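Local coordinates for N utilization substance protein B homolog (Thermotoga maritima, PDB 1TZV) that is predicted to act in transcription antitermination of ribosomal RNA genes and to bind specifically to the boxA antiterminator sequence of rrn operons, at residues 9-14 with 32-37. Numbering follows the deposited sequence. Where two conformers were deposited one is given.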
# COMPACT_ATOMS: atom_id res chain seq x y z
N ARG A 9 -6.21 2.40 5.92
CA ARG A 9 -5.16 2.22 4.93
C ARG A 9 -4.13 3.34 4.97
O ARG A 9 -2.94 3.08 4.76
CB ARG A 9 -5.74 2.12 3.51
CG ARG A 9 -4.72 1.65 2.50
CD ARG A 9 -5.23 1.73 1.08
NE ARG A 9 -6.30 0.80 0.76
CZ ARG A 9 -7.57 1.14 0.64
NH1 ARG A 9 -7.96 2.40 0.82
NH2 ARG A 9 -8.45 0.24 0.25
N LEU A 10 -4.57 4.56 5.25
CA LEU A 10 -3.63 5.67 5.34
C LEU A 10 -2.67 5.48 6.51
O LEU A 10 -1.53 5.90 6.45
CB LEU A 10 -4.35 7.01 5.48
CG LEU A 10 -4.72 7.77 4.20
CD1 LEU A 10 -5.53 9.00 4.61
CD2 LEU A 10 -3.46 8.16 3.40
N ALA A 11 -3.14 4.86 7.59
CA ALA A 11 -2.25 4.63 8.75
C ALA A 11 -1.13 3.67 8.33
O ALA A 11 0.03 3.83 8.73
CB ALA A 11 -3.03 4.05 9.94
N VAL A 12 -1.48 2.66 7.53
CA VAL A 12 -0.50 1.70 7.03
C VAL A 12 0.51 2.46 6.16
O VAL A 12 1.73 2.30 6.31
CB VAL A 12 -1.21 0.58 6.20
CG1 VAL A 12 -0.17 -0.30 5.57
CG2 VAL A 12 -2.13 -0.24 7.09
N PHE A 13 -0.01 3.31 5.27
CA PHE A 13 0.87 4.09 4.42
C PHE A 13 1.78 4.99 5.25
O PHE A 13 2.98 5.06 4.98
CB PHE A 13 0.08 4.95 3.44
CG PHE A 13 0.95 5.88 2.65
CD1 PHE A 13 1.73 5.40 1.61
CD2 PHE A 13 1.09 7.20 3.04
CE1 PHE A 13 2.65 6.23 0.97
CE2 PHE A 13 2.00 8.04 2.40
CZ PHE A 13 2.79 7.55 1.37
N LYS A 14 1.24 5.67 6.26
CA LYS A 14 2.07 6.53 7.09
C LYS A 14 3.18 5.76 7.79
O LYS A 14 4.30 6.27 7.92
CB LYS A 14 1.21 7.27 8.11
CG LYS A 14 0.27 8.28 7.48
CD LYS A 14 -0.52 9.06 8.53
CE LYS A 14 -1.42 8.13 9.33
NZ LYS A 14 -2.10 8.85 10.44
N GLU A 32 2.35 1.30 15.68
CA GLU A 32 1.75 1.48 17.00
C GLU A 32 1.76 2.94 17.49
O GLU A 32 0.90 3.33 18.29
CB GLU A 32 2.42 0.58 18.04
CG GLU A 32 2.14 -0.92 17.82
CD GLU A 32 0.66 -1.24 17.70
OE1 GLU A 32 -0.14 -0.83 18.57
OE2 GLU A 32 0.28 -1.92 16.73
N GLU A 33 2.72 3.74 17.04
CA GLU A 33 2.77 5.15 17.44
C GLU A 33 1.65 5.92 16.73
O GLU A 33 1.08 6.87 17.28
CB GLU A 33 4.10 5.80 17.04
CG GLU A 33 5.35 5.18 17.66
CD GLU A 33 6.61 5.91 17.23
OE1 GLU A 33 6.55 6.69 16.26
OE2 GLU A 33 7.67 5.69 17.86
N ILE A 34 1.33 5.48 15.52
CA ILE A 34 0.29 6.12 14.70
C ILE A 34 -1.11 5.74 15.17
O ILE A 34 -2.00 6.59 15.25
CB ILE A 34 0.48 5.71 13.21
CG1 ILE A 34 1.77 6.35 12.68
CG2 ILE A 34 -0.71 6.12 12.36
CD1 ILE A 34 2.32 5.68 11.44
N LEU A 35 -1.29 4.45 15.48
CA LEU A 35 -2.59 3.98 15.95
C LEU A 35 -2.83 4.52 17.36
O LEU A 35 -1.94 4.50 18.21
CB LEU A 35 -2.63 2.44 15.97
CG LEU A 35 -2.49 1.75 14.60
CD1 LEU A 35 -2.43 0.25 14.80
CD2 LEU A 35 -3.65 2.13 13.69
N ASP A 36 -4.03 5.04 17.57
CA ASP A 36 -4.39 5.56 18.88
C ASP A 36 -5.89 5.40 19.07
O ASP A 36 -6.54 4.66 18.32
CB ASP A 36 -3.98 7.04 19.02
CG ASP A 36 -4.57 7.93 17.96
OD1 ASP A 36 -5.61 7.56 17.38
OD2 ASP A 36 -4.01 9.01 17.70
N GLU A 37 -6.42 6.09 20.07
CA GLU A 37 -7.84 6.02 20.39
C GLU A 37 -8.77 6.41 19.25
O GLU A 37 -9.94 6.03 19.26
CB GLU A 37 -8.14 6.89 21.62
CG GLU A 37 -7.52 8.28 21.56
CD GLU A 37 -6.01 8.27 21.75
OE1 GLU A 37 -5.36 9.29 21.44
OE2 GLU A 37 -5.47 7.24 22.23
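Ile34 lies against Lys14 and Ala11, pushing both of its branches at the side of the helix that carries them. The CG2 methyl sits 3.9 Å from Ala11 CB and also meets the far end of the lysine, with Lys14 NZ 3.6 Å and Lys14 CE 3.7 Å away. The longer branch reaches the lysine's root instead: Ile34 CD1 is 3.9 Å from Lys14 CB and 3.8 Å from Lys14 C. With CG1 anti to the carbonyl carbon (chi1 -69°) and CG2 anti to the backbone N, the two branches part and touch the lysine at opposite ends of its side chain. The lysine itself is bent at chi3 (-63°), which turns CE and NZ toward the isoleucine methyl; the two side chains run at a slant to one another. The lysine nitrogen finds its polar partner elsewhere, in a hydrogen bond with Tyr39 OH, just beyond 32-37.

Leu35, the first residue to leave helical geometry, adds a looser touch through its end, Leu35 CD2 lying 4.3 Å from Ala11 CB. The small alanine is thus met by a methyl from each of two consecutive residues, and Ala11 CA and Ile34 CA, the nearest CA pair across the contact, are 6.6 Å apart. Ile34 also touches Ala15 and Gln18, extending its contact along helix 5-19, while Leu35 rests on Arg48 of helix 41-56. No hydrogen bond joins 9-14 to 32-37: this is side-chain contact, largely apolar, in which the last turn of helix 27-34 and the first residue beyond it lie on helix 5-19 within the all-helical NusB fold.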